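Local structure of N-isopropylammelide isopropylaminohydrolase (Burkholderia multivorans ATCC 17616, 6NBO) at residues Arg113-Ala117 / Val395-Leu401; Val129-Leu135 / Arg167-Leu173; Asp189-Ile193 / Met225-Ser229; Arg364-Val370 / Arg385-Ser391. The protein is a zinc-containing member of the amidohydrolase family, built around a TIM barrel with additional beta strands from both ends of the chain. One frame throughout, in Å; residues are numbered along the deposited sequence. Where two conformers were deposited one is given.

Contact 1. Residues Arg113-Ala117 / Val395-Leu401; sequences RAFLA and VARNGAL
The C-terminal turn of helix 104-117 sits against a beta hairpin close to the end of the chain. In residues 395-401, strand 393-397 turns back through a type I' beta turn from Arg397 to Ala400, with Asn398 and Gly399 at positive phi; Arg397 N to Ala400 O (2.9 Å) and Ala400 N to Arg397 O (3.1 Å) close it. Ala117 is the bump: its CA lies 5.1 Å from CA of Ala400 and 3.9 Å from Ala396 CB, and its CB reaches Gly399 O at 3.5 Å. Leu401, rotamer mt, bends over the helix surface, so that CD1 meets Arg113 CB at 3.8 Å while CD2 lies 4.0 Å from Ala117 CB and 3.9 Å from Leu116 CD2. Leu116, rotamer tp, fills the hollow between Leu401 and Val395, with CD1 3.9 Å from Val395 CG2. Val395 and Ala396 both face Val388, forming a classic beta bulge, and both direct CB toward the helix. One water spans the seam, donating to Ala117 O (3.0 Å) and accepting from Gly399 N (2.7 Å). Apolar Ala, Leu and Val packing thus joins barrel helix to hairpin, with solvent satisfying the carbonyl at the helix end and the turn amide.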
loop_
_atom_site.group_PDB
_atom_site.type_symbol
_atom_site.label_atom_id
_atom_site.label_comp_id
_atom_site.label_asym_id
_atom_site.label_seq_id
_atom_site.Cartn_x
_atom_site.Cartn_y
_atom_site.Cartn_z
ATOM N N ARG A 113 1.665 10.328 9.404
ATOM C CA ARG A 113 1.630 11.766 9.162
ATOM C C ARG A 113 2.693 12.191 8.154
ATOM O O ARG A 113 2.456 13.102 7.350
ATOM C CB ARG A 113 1.768 12.516 10.488
ATOM C CG ARG A 113 0.420 12.636 11.195
ATOM C CD ARG A 113 0.482 13.363 12.525
ATOM N NE ARG A 113 -0.863 13.714 12.963
ATOM C CZ ARG A 113 -1.207 13.921 14.223
ATOM N NH1 ARG A 113 -0.301 13.810 15.184
ATOM N NH2 ARG A 113 -2.460 14.238 14.522
ATOM N N ALA A 114 3.862 11.540 8.163
ATOM C CA ALA A 114 4.867 11.829 7.140
ATOM C C ALA A 114 4.387 11.390 5.759
ATOM O O ALA A 114 4.653 12.070 4.754
ATOM C CB ALA A 114 6.194 11.141 7.483
ATOM N N PHE A 115 3.715 10.242 5.681
ATOM C CA PHE A 115 3.070 9.847 4.431
ATOM C C PHE A 115 2.129 10.948 3.937
ATOM O O PHE A 115 2.210 11.386 2.783
ATOM C CB PHE A 115 2.308 8.537 4.634
ATOM C CG PHE A 115 3.133 7.284 4.367
ATOM C CD1 PHE A 115 3.494 6.937 3.071
ATOM C CD2 PHE A 115 3.512 6.446 5.407
ATOM C CE1 PHE A 115 4.220 5.778 2.809
ATOM C CE2 PHE A 115 4.252 5.270 5.153
ATOM C CZ PHE A 115 4.608 4.949 3.856
ATOM N N LEU A 116 1.245 11.421 4.815
ATOM C CA LEU A 116 0.300 12.477 4.445
ATOM C C LEU A 116 1.023 13.728 3.954
ATOM O O LEU A 116 0.669 14.290 2.910
ATOM C CB LEU A 116 -0.602 12.811 5.632
ATOM C CG LEU A 116 -1.722 13.829 5.355
ATOM C CD1 LEU A 116 -2.649 13.346 4.211
ATOM C CD2 LEU A 116 -2.513 14.098 6.613
ATOM N N ALA A 117 2.058 14.170 4.678
ATOM C CA ALA A 117 2.771 15.380 4.274
ATOM C C ALA A 117 3.411 15.231 2.896
ATOM O O ALA A 117 3.591 16.224 2.176
ATOM C CB ALA A 117 3.841 15.739 5.313
ATOM N N VAL A 395 -4.134 20.008 3.926
ATOM C CA VAL A 395 -3.468 19.392 5.067
ATOM C C VAL A 395 -1.958 19.586 5.068
ATOM O O VAL A 395 -1.324 19.389 6.122
ATOM C CB VAL A 395 -3.803 17.887 5.171
ATOM C CG1 VAL A 395 -5.263 17.690 5.456
ATOM C CG2 VAL A 395 -3.397 17.132 3.886
ATOM N N ALA A 396 -1.342 19.949 3.951
ATOM C CA ALA A 396 0.104 20.093 3.929
ATOM C C ALA A 396 0.500 21.088 2.852
ATOM O O ALA A 396 -0.165 21.205 1.819
ATOM C CB ALA A 396 0.791 18.745 3.683
ATOM N N ARG A 397 1.584 21.814 3.109
ATOM C CA ARG A 397 2.182 22.679 2.108
ATOM C C ARG A 397 3.689 22.516 2.172
ATOM O O ARG A 397 4.259 22.417 3.261
ATOM C CB ARG A 397 1.826 24.166 2.314
ATOM C CG ARG A 397 0.354 24.518 2.144
ATOM C CD ARG A 397 0.166 26.023 2.355
ATOM N NE ARG A 397 -1.232 26.432 2.261
ATOM C CZ ARG A 397 -1.863 26.675 1.116
ATOM N NH1 ARG A 397 -1.224 26.546 -0.039
ATOM N NH2 ARG A 397 -3.131 27.060 1.125
ATOM N N ASN A 398 4.318 22.484 1.000
ATOM C CA ASN A 398 5.767 22.366 0.856
ATOM C C ASN A 398 6.318 21.251 1.743
ATOM O O ASN A 398 7.328 21.381 2.436
ATOM C CB ASN A 398 6.433 23.716 1.110
ATOM C CG ASN A 398 6.072 24.725 0.032
ATOM O OD1 ASN A 398 5.999 24.381 -1.155
ATOM N ND2 ASN A 398 5.804 25.957 0.436
ATOM N N GLY A 399 5.634 20.116 1.692
ATOM C CA GLY A 399 6.113 18.905 2.324
ATOM C C GLY A 399 5.925 18.819 3.819
ATOM O O GLY A 399 6.496 17.917 4.441
ATOM N N ALA A 400 5.143 19.712 4.418
ATOM C CA ALA A 400 4.967 19.726 5.864
ATOM C C ALA A 400 3.502 19.963 6.189
ATOM O O ALA A 400 2.835 20.765 5.529
ATOM C CB ALA A 400 5.844 20.806 6.521
ATOM N N LEU A 401 3.005 19.277 7.217
ATOM C CA LEU A 401 1.610 19.438 7.597
ATOM C C LEU A 401 1.367 20.844 8.112
ATOM O O LEU A 401 2.203 21.414 8.816
ATOM C CB LEU A 401 1.214 18.431 8.674
ATOM C CG LEU A 401 1.303 16.957 8.310
ATOM C CD1 LEU A 401 0.959 16.149 9.541
ATOM C CD2 LEU A 401 0.359 16.633 7.152
HETATM O O HOH W 1 3.113 19.134 1.482
#

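Contact 2. Residues Val129-Leu135 / Arg167-Leu173; sequences VDTDAGL and RPGTDAL
Loop 129-135, after strand 120-128, meets the start of helix 170-180, which follows the next strand, 153-159; neighbouring beta-alpha units of the TIM barrel are thus joined. Asp130 (chi1 p) turns back so OD1 accepts from Ala133 N at 3.0 Å, an Asx motif. A type II turn from Arg167 to Thr170 puts Gly169 at the N-cap; Thr170, chi1 m, sends OG1 back to Arg167 O at 2.7 Å. CA of Asp130 lies 6.0 Å from CA of Thr170, and CA of Gly134 7.0 Å from CA of Leu173. Leu173, rotamer tp, is the apolar plug: its CG is 3.7 Å from Val129 CG1 and CD1 3.7 Å from Leu135 CD2 (mt). CD2 also lies tight against a carbonyl, 3.1 Å from Asp130 O. Arg167, chi1 to chi3 m, t, p, curls so that NH2 donates to Thr131 OG1 (chi1 p) at 2.9 Å and makes a salt bridge to Asp132 OD1 (chi1 m) at 2.9 Å. A water accepts from Thr131 N (2.9 Å) and Arg167 NE (2.8 Å) and donates to Thr170 OG1 (2.7 Å). Asp132 also pairs with Arg94, so a hydrated ionic cluster lies beside a patch of leucine and valine packing.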
loop_
_atom_site.group_PDB
_atom_site.type_symbol
_atom_site.label_atom_id
_atom_site.label_comp_id
_atom_site.label_asym_id
_atom_site.label_seq_id
_atom_site.Cartn_x
_atom_site.Cartn_y
_atom_site.Cartn_z
ATOM N N VAL A 129 0.145 -9.558 14.504
ATOM C CA VAL A 129 -0.830 -10.109 15.439
ATOM C C VAL A 129 -0.325 -11.503 15.788
ATOM O O VAL A 129 -0.255 -12.372 14.915
ATOM C CB VAL A 129 -2.247 -10.163 14.844
ATOM C CG1 VAL A 129 -3.219 -10.911 15.778
ATOM C CG2 VAL A 129 -2.767 -8.760 14.553
ATOM N N ASP A 130 0.060 -11.713 17.046
ATOM C CA ASP A 130 0.709 -12.963 17.430
ATOM C C ASP A 130 0.551 -13.157 18.933
ATOM O O ASP A 130 0.123 -12.254 19.647
ATOM C CB ASP A 130 2.189 -12.957 17.046
ATOM C CG ASP A 130 2.931 -11.747 17.613
ATOM O OD1 ASP A 130 2.866 -11.524 18.844
ATOM O OD2 ASP A 130 3.585 -11.024 16.826
ATOM N N THR A 131 0.938 -14.341 19.411
ATOM C CA THR A 131 0.786 -14.654 20.827
ATOM C C THR A 131 1.938 -14.136 21.694
ATOM O O THR A 131 1.972 -14.445 22.888
ATOM C CB THR A 131 0.615 -16.160 21.017
ATOM O OG1 THR A 131 1.720 -16.859 20.422
ATOM C CG2 THR A 131 -0.695 -16.612 20.362
ATOM N N ASP A 132 2.876 -13.372 21.133
ATOM C CA ASP A 132 3.802 -12.629 21.985
ATOM C C ASP A 132 3.148 -11.364 22.517
ATOM O O ASP A 132 3.309 -11.024 23.695
ATOM C CB ASP A 132 5.072 -12.243 21.225
ATOM C CG ASP A 132 5.858 -13.438 20.744
ATOM O OD1 ASP A 132 5.853 -14.486 21.419
ATOM O OD2 ASP A 132 6.487 -13.315 19.680
ATOM N N ALA A 133 2.410 -10.665 21.659
ATOM C CA ALA A 133 1.865 -9.359 21.983
ATOM C C ALA A 133 0.349 -9.309 22.005
ATOM O O ALA A 133 -0.207 -8.308 22.466
ATOM C CB ALA A 133 2.369 -8.312 20.977
ATOM N N GLY A 134 -0.338 -10.336 21.512
ATOM C CA GLY A 134 -1.785 -10.241 21.452
ATOM C C GLY A 134 -2.204 -9.219 20.414
ATOM O O GLY A 134 -1.607 -9.105 19.337
ATOM N N LEU A 135 -3.248 -8.464 20.733
ATOM C CA LEU A 135 -3.719 -7.397 19.857
ATOM C C LEU A 135 -3.082 -6.042 20.172
ATOM O O LEU A 135 -3.595 -5.012 19.727
ATOM C CB LEU A 135 -5.245 -7.279 19.947
ATOM C CG LEU A 135 -6.054 -8.550 19.640
ATOM C CD1 LEU A 135 -7.561 -8.262 19.652
ATOM C CD2 LEU A 135 -5.627 -9.170 18.318
ATOM N N ARG A 167 1.780 -22.105 16.504
ATOM C CA ARG A 167 1.715 -21.230 17.673
ATOM C C ARG A 167 0.296 -21.279 18.219
ATOM O O ARG A 167 -0.590 -20.562 17.722
ATOM C CB ARG A 167 2.142 -19.807 17.309
ATOM C CG ARG A 167 3.624 -19.746 16.924
ATOM C CD ARG A 167 4.115 -18.340 16.614
ATOM N NE ARG A 167 3.898 -17.437 17.738
ATOM C CZ ARG A 167 4.818 -17.117 18.642
ATOM N NH1 ARG A 167 6.050 -17.614 18.552
ATOM N NH2 ARG A 167 4.502 -16.296 19.642
ATOM N N PRO A 168 0.040 -22.116 19.227
ATOM C CA PRO A 168 -1.331 -22.326 19.714
ATOM C C PRO A 168 -2.043 -21.023 20.035
ATOM O O PRO A 168 -1.472 -20.108 20.636
ATOM C CB PRO A 168 -1.126 -23.167 20.978
ATOM C CG PRO A 168 0.161 -23.892 20.735
ATOM C CD PRO A 168 1.023 -22.944 19.951
ATOM N N GLY A 169 -3.311 -20.938 19.618
ATOM C CA GLY A 169 -4.120 -19.767 19.887
ATOM C C GLY A 169 -4.034 -18.668 18.853
ATOM O O GLY A 169 -4.828 -17.722 18.917
ATOM N N THR A 170 -3.108 -18.766 17.894
ATOM C CA THR A 170 -2.967 -17.715 16.895
ATOM C C THR A 170 -4.209 -17.623 16.018
ATOM O O THR A 170 -4.639 -16.521 15.662
ATOM C CB THR A 170 -1.710 -17.954 16.053
ATOM O OG1 THR A 170 -0.562 -18.017 16.912
ATOM C CG2 THR A 170 -1.507 -16.814 15.051
ATOM N N ASP A 171 -4.811 -18.768 15.678
ATOM C CA ASP A 171 -6.029 -18.757 14.870
ATOM C C ASP A 171 -7.131 -17.930 15.531
ATOM O O ASP A 171 -7.768 -17.092 14.881
ATOM C CB ASP A 171 -6.498 -20.191 14.611
ATOM C CG ASP A 171 -6.518 -21.060 15.874
ATOM O OD1 ASP A 171 -6.248 -20.564 16.996
ATOM O OD2 ASP A 171 -6.817 -22.258 15.735
ATOM N N ALA A 172 -7.372 -18.152 16.825
ATOM C CA ALA A 172 -8.414 -17.400 17.522
ATOM C C ALA A 172 -8.040 -15.931 17.672
ATOM O O ALA A 172 -8.914 -15.055 17.647
ATOM C CB ALA A 172 -8.685 -18.029 18.893
ATOM N N LEU A 173 -6.751 -15.646 17.823
ATOM C CA LEU A 173 -6.309 -14.266 17.941
ATOM C C LEU A 173 -6.559 -13.501 16.651
ATOM O O LEU A 173 -6.977 -12.340 16.682
ATOM C CB LEU A 173 -4.827 -14.240 18.305
ATOM C CG LEU A 173 -4.245 -12.916 18.745
ATOM C CD1 LEU A 173 -4.939 -12.430 20.032
ATOM C CD2 LEU A 173 -2.773 -13.129 18.968
HETATM O O HOH W 2 1.465 -16.179 17.177
HETATM O O HOH W 3 1.324 -19.577 20.978
HETATM O O HOH W 4 7.946 -16.348 20.780
#

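Contact 3. Residues Asp189-Ile193 / Met225-Ser229; sequences DPCAI and MGAYS
Asp189 opens the loop that follows strand 184-188, at positive phi (29°); its carbonyl O accepts from Ile193 N at 3.0 Å, drawing residues 190-193 into a single turn with helical angles. Pro190 comes next and faces the helix: its CA is 6.3 Å from CA of Ser229, the nearest CA pair, and its CD lies 3.7 Å from Ser229 OG. That hydroxyl is hydrogen-bonded to Glu221, whose carboxylate also accepts from the backbone N of Cys191 and of Ala192. These residues join two successive beta-alpha units of the TIM barrel, the loop after strand 184-188 leaning on the first turns of helix 223-239, which follows the strand carrying the zinc ligand His218. Cys191, chi1 m, is the central knob. Its CB touches Met225 CG at 3.6 Å, and its SG lies 3.5 Å from Ser229 OG and 3.6 Å from Tyr228 CD2, a sulfur-aromatic contact 4.7 Å from the ring centroid and oblique to the ring. Met225 (ttm) and Tyr228 (chi1 t, chi2 84°) project from the helix around it; Ser229 N closes the helical turn on Met225 O at 3.0 Å. Ala192 finishes the contact, its CB 4.1 Å from Met225 SD.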
loop_
_atom_site.group_PDB
_atom_site.type_symbol
_atom_site.label_atom_id
_atom_site.label_comp_id
_atom_site.label_asym_id
_atom_site.label_seq_id
_atom_site.Cartn_x
_atom_site.Cartn_y
_atom_site.Cartn_z
ATOM N N ASP A 189 3.859 -17.687 3.599
ATOM C CA ASP A 189 4.638 -18.878 3.258
ATOM C C ASP A 189 4.051 -20.177 3.800
ATOM O O ASP A 189 4.561 -20.751 4.779
ATOM C CB ASP A 189 6.065 -18.672 3.738
ATOM C CG ASP A 189 6.673 -17.394 3.172
ATOM O OD1 ASP A 189 6.160 -16.898 2.142
ATOM O OD2 ASP A 189 7.653 -16.885 3.746
ATOM N N PRO A 190 3.005 -20.689 3.149
ATOM C CA PRO A 190 2.331 -21.894 3.656
ATOM C C PRO A 190 3.247 -23.102 3.737
ATOM O O PRO A 190 3.021 -23.982 4.576
ATOM C CB PRO A 190 1.198 -22.109 2.637
ATOM C CG PRO A 190 0.970 -20.740 2.034
ATOM C CD PRO A 190 2.340 -20.130 1.960
ATOM N N CYS A 191 4.280 -23.174 2.897
ATOM C CA CYS A 191 5.260 -24.252 3.002
ATOM C C CYS A 191 6.405 -23.892 3.946
ATOM O O CYS A 191 6.664 -24.604 4.918
ATOM C CB CYS A 191 5.830 -24.605 1.620
ATOM S SG CYS A 191 4.705 -25.495 0.532
ATOM N N ALA A 192 7.109 -22.799 3.654
ATOM C CA ALA A 192 8.383 -22.535 4.324
ATOM C C ALA A 192 8.192 -22.173 5.791
ATOM O O ALA A 192 9.022 -22.523 6.638
ATOM C CB ALA A 192 9.135 -21.416 3.601
ATOM N N ILE A 193 7.132 -21.448 6.113
ATOM C CA ILE A 193 6.876 -21.031 7.490
ATOM C C ILE A 193 5.893 -21.968 8.180
ATOM O O ILE A 193 6.174 -22.486 9.257
ATOM C CB ILE A 193 6.387 -19.567 7.524
ATOM C CG1 ILE A 193 7.520 -18.619 7.112
ATOM C CG2 ILE A 193 5.858 -19.208 8.924
ATOM C CD1 ILE A 193 8.642 -18.528 8.122
ATOM N N MET A 225 8.491 -24.226 -4.994
ATOM C CA MET A 225 7.716 -24.202 -3.757
ATOM C C MET A 225 6.735 -23.035 -3.743
ATOM O O MET A 225 5.555 -23.206 -3.422
ATOM C CB MET A 225 8.645 -24.124 -2.552
ATOM C CG MET A 225 7.884 -23.874 -1.264
ATOM S SD MET A 225 8.975 -23.474 0.093
ATOM C CE MET A 225 9.739 -25.006 0.443
ATOM N N GLY A 226 7.203 -21.834 -4.092
ATOM C CA GLY A 226 6.297 -20.693 -4.151
ATOM C C GLY A 226 5.184 -20.886 -5.167
ATOM O O GLY A 226 4.030 -20.523 -4.921
ATOM N N ALA A 227 5.510 -21.480 -6.317
ATOM C CA ALA A 227 4.485 -21.732 -7.327
ATOM C C ALA A 227 3.439 -22.711 -6.812
ATOM O O ALA A 227 2.245 -22.567 -7.102
ATOM C CB ALA A 227 5.124 -22.260 -8.609
ATOM N N TYR A 228 3.873 -23.719 -6.055
ATOM C CA TYR A 228 2.938 -24.647 -5.435
ATOM C C TYR A 228 2.011 -23.930 -4.457
ATOM O O TYR A 228 0.793 -24.138 -4.477
ATOM C CB TYR A 228 3.706 -25.765 -4.728
ATOM C CG TYR A 228 2.843 -26.587 -3.795
ATOM C CD1 TYR A 228 2.079 -27.654 -4.267
ATOM C CD2 TYR A 228 2.771 -26.273 -2.447
ATOM C CE1 TYR A 228 1.275 -28.396 -3.404
ATOM C CE2 TYR A 228 1.976 -26.988 -1.594
ATOM C CZ TYR A 228 1.234 -28.046 -2.066
ATOM O OH TYR A 228 0.443 -28.738 -1.183
ATOM N N SER A 229 2.573 -23.107 -3.563
ATOM C CA SER A 229 1.737 -22.420 -2.588
ATOM C C SER A 229 0.763 -21.477 -3.275
ATOM O O SER A 229 -0.409 -21.398 -2.890
ATOM C CB SER A 229 2.600 -21.644 -1.591
ATOM O OG SER A 229 3.279 -22.516 -0.714
#

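Contact 4. Residues Arg364-Val370 / Arg385-Ser391; sequences RADVVLV and RRLVVSS. With EDO (1,2-ethanediol), chain L.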
loop_
_atom_site.group_PDB
_atom_site.type_symbol
_atom_site.label_atom_id
_atom_site.label_comp_id
_atom_site.label_asym_id
_atom_site.label_seq_id
_atom_site.Cartn_x
_atom_site.Cartn_y
_atom_site.Cartn_z
ATOM N N ARG A 364 -13.169 11.243 -4.211
ATOM C CA ARG A 364 -12.697 11.898 -2.997
ATOM C C ARG A 364 -11.648 12.938 -3.361
ATOM O O ARG A 364 -10.746 12.678 -4.159
ATOM C CB ARG A 364 -12.107 10.880 -2.015
ATOM C CG ARG A 364 -11.727 11.492 -0.657
ATOM C CD ARG A 364 -11.080 10.458 0.279
ATOM N NE ARG A 364 -11.984 9.336 0.528
ATOM C CZ ARG A 364 -11.595 8.135 0.958
ATOM N NH1 ARG A 364 -10.313 7.893 1.215
ATOM N NH2 ARG A 364 -12.495 7.174 1.126
ATOM N N ALA A 365 -11.774 14.128 -2.772
ATOM C CA ALA A 365 -10.932 15.263 -3.142
ATOM C C ALA A 365 -9.564 15.159 -2.458
ATOM O O ALA A 365 -9.228 15.908 -1.537
ATOM C CB ALA A 365 -11.636 16.567 -2.793
ATOM N N ASP A 366 -8.768 14.199 -2.938
ATOM C CA ASP A 366 -7.354 14.073 -2.587
ATOM C C ASP A 366 -6.538 14.586 -3.767
ATOM O O ASP A 366 -6.600 14.015 -4.860
ATOM C CB ASP A 366 -6.971 12.622 -2.275
ATOM C CG ASP A 366 -7.709 12.047 -1.058
ATOM O OD1 ASP A 366 -8.455 12.790 -0.381
ATOM O OD2 ASP A 366 -7.538 10.840 -0.777
ATOM N N VAL A 367 -5.791 15.663 -3.557
ATOM C CA VAL A 367 -5.078 16.325 -4.642
ATOM C C VAL A 367 -3.686 16.691 -4.149
ATOM O O VAL A 367 -3.532 17.259 -3.063
ATOM C CB VAL A 367 -5.808 17.582 -5.158
ATOM C CG1 VAL A 367 -5.061 18.167 -6.345
ATOM C CG2 VAL A 367 -7.251 17.263 -5.555
ATOM N N VAL A 368 -2.677 16.370 -4.954
ATOM C CA VAL A 368 -1.275 16.604 -4.625
ATOM C C VAL A 368 -0.680 17.404 -5.772
ATOM O O VAL A 368 -0.709 16.949 -6.921
ATOM C CB VAL A 368 -0.524 15.276 -4.417
ATOM C CG1 VAL A 368 0.966 15.506 -4.088
ATOM C CG2 VAL A 368 -1.205 14.462 -3.329
ATOM N N LEU A 369 -0.172 18.606 -5.480
ATOM C CA LEU A 369 0.430 19.450 -6.505
ATOM C C LEU A 369 1.945 19.332 -6.434
ATOM O O LEU A 369 2.516 19.410 -5.340
ATOM C CB LEU A 369 0.029 20.918 -6.336
ATOM C CG LEU A 369 -1.467 21.234 -6.360
ATOM C CD1 LEU A 369 -1.660 22.751 -6.426
ATOM C CD2 LEU A 369 -2.146 20.526 -7.528
ATOM N N VAL A 370 2.592 19.164 -7.596
ATOM C CA VAL A 370 4.055 19.131 -7.685
ATOM C C VAL A 370 4.519 19.959 -8.874
ATOM O O VAL A 370 3.869 19.976 -9.927
ATOM C CB VAL A 370 4.610 17.688 -7.801
ATOM C CG1 VAL A 370 4.392 16.949 -6.512
ATOM C CG2 VAL A 370 3.992 16.943 -8.980
ATOM N N ARG A 385 5.967 18.041 -2.333
ATOM C CA ARG A 385 4.534 18.260 -2.524
ATOM C C ARG A 385 4.224 19.704 -2.150
ATOM O O ARG A 385 4.219 20.067 -0.967
ATOM C CB ARG A 385 3.694 17.297 -1.687
ATOM C CG ARG A 385 4.080 15.835 -1.762
ATOM C CD ARG A 385 4.271 15.320 -3.188
ATOM N NE ARG A 385 5.682 15.127 -3.526
ATOM C CZ ARG A 385 6.357 13.999 -3.300
ATOM N NH1 ARG A 385 5.759 12.959 -2.729
ATOM N NH2 ARG A 385 7.634 13.911 -3.649
ATOM N N ARG A 386 3.986 20.543 -3.153
ATOM C CA ARG A 386 3.690 21.940 -2.864
ATOM C C ARG A 386 2.397 22.081 -2.065
ATOM O O ARG A 386 2.302 22.922 -1.160
ATOM C CB ARG A 386 3.594 22.733 -4.161
ATOM C CG ARG A 386 3.381 24.211 -3.885
ATOM C CD ARG A 386 2.747 24.898 -5.052
ATOM N NE ARG A 386 3.649 24.945 -6.191
ATOM C CZ ARG A 386 3.256 25.242 -7.421
ATOM N NH1 ARG A 386 1.975 25.510 -7.655
ATOM N NH2 ARG A 386 4.138 25.264 -8.413
ATOM N N LEU A 387 1.405 21.255 -2.375
ATOM C CA LEU A 387 0.096 21.291 -1.731
ATOM C C LEU A 387 -0.416 19.869 -1.611
ATOM O O LEU A 387 -0.303 19.089 -2.556
ATOM C CB LEU A 387 -0.914 22.120 -2.537
ATOM C CG LEU A 387 -2.322 22.221 -1.933
ATOM C CD1 LEU A 387 -2.281 23.032 -0.644
ATOM C CD2 LEU A 387 -3.292 22.853 -2.917
ATOM N N VAL A 388 -0.956 19.520 -0.446
ATOM C CA VAL A 388 -1.680 18.266 -0.279
ATOM C C VAL A 388 -3.068 18.624 0.223
ATOM O O VAL A 388 -3.210 19.335 1.228
ATOM C CB VAL A 388 -0.975 17.284 0.677
ATOM C CG1 VAL A 388 -1.760 15.974 0.755
ATOM C CG2 VAL A 388 0.460 17.004 0.206
ATOM N N VAL A 389 -4.082 18.167 -0.505
ATOM C CA VAL A 389 -5.477 18.265 -0.102
ATOM C C VAL A 389 -5.961 16.856 0.171
ATOM O O VAL A 389 -5.722 15.947 -0.633
ATOM C CB VAL A 389 -6.334 18.929 -1.192
ATOM C CG1 VAL A 389 -7.790 18.987 -0.751
ATOM C CG2 VAL A 389 -5.786 20.310 -1.514
ATOM N N SER A 390 -6.624 16.663 1.300
ATOM C CA SER A 390 -7.124 15.341 1.638
ATOM C C SER A 390 -8.567 15.473 2.078
ATOM O O SER A 390 -8.869 16.259 2.982
ATOM C CB SER A 390 -6.277 14.699 2.736
ATOM O OG SER A 390 -6.781 13.419 3.055
ATOM N N SER A 391 -9.450 14.711 1.428
ATOM C CA SER A 391 -10.888 14.800 1.671
ATOM C C SER A 391 -11.360 16.248 1.612
ATOM O O SER A 391 -12.180 16.693 2.424
ATOM C CB SER A 391 -11.272 14.158 3.003
ATOM O OG SER A 391 -11.206 12.747 2.899
HETATM C C1 EDO L . -15.579 7.870 0.342
HETATM O O1 EDO L . -15.493 6.673 -0.440
HETATM C C2 EDO L . -15.059 9.053 -0.465
HETATM O O2 EDO L . -14.912 10.192 0.392
#
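Strands 367-370 and 387-390 run antiparallel, their axes 4.8 Å apart at 174°. Val367 and Val389 form a hydrogen-bonded pair, Val367 N donating to Val389 O at 2.9 Å and Val389 N to Val367 O at 2.8 Å. In the next hydrogen-bonded pair Leu369 N reaches Leu387 O at 3.0 Å, but Leu369 O accepts from Arg386 N, at 2.9 Å. Val368 and Val388 make the non-hydrogen-bonded pair between them. Beyond Val367, Ala365 centres an inverse gamma turn closed by Asp366 N to Arg364 O (2.8 Å), and a side chain replaces the backbone acceptor: Ser391 N donates nearly straight to Asp366 OD1 at 2.8 Å. The other carboxylate oxygen of Asp366 is held by Thr121. Charged ends are met elsewhere too: Arg364 NH1 pairs with Glu153 while its NE donates to O2 of a 1,2-ethanediol at 3.1 Å, Arg385 bonds to Asp317 and to the carbonyls of Ala118 and Pro383, and Arg386 to that of Gly52. Ser390 OG bonds to Gln151 O. Val367, Leu369, Leu387 and Val389 fill one sheet face, with Leu369 CD1 3.9 Å from Leu387 CD2. Val368 and Val370 bond on through the backbone to strand 56-66, so this antiparallel pairing extends the sheet from the first strand of the TIM barrel, as in amidohydrolases whose C-terminal strands join a beta domain beside the barrel.

Contact 4 is the buried one; the other three are partly buried. Contacts 1 and 4 have centres about 10 Å apart and share a sheet: Val395 N lies 2.9 Å from Val388 O and Ala396 O 2.9 Å from Val388 N, so contact 1 lays a barrel helix on the hairpin that continues the strands of contact 4. Contacts 2 and 3, whose nearest atoms are about 8 Å apart, instead join loops after barrel strands to helices of following units, far from contacts 1 and 4. Chemistry follows place: backbone pairing in contact 4, apolar packing with one bridging water in contact 1, a salt bridge, waters and leucine packing in contact 2, sulfur-rich packing in contact 3.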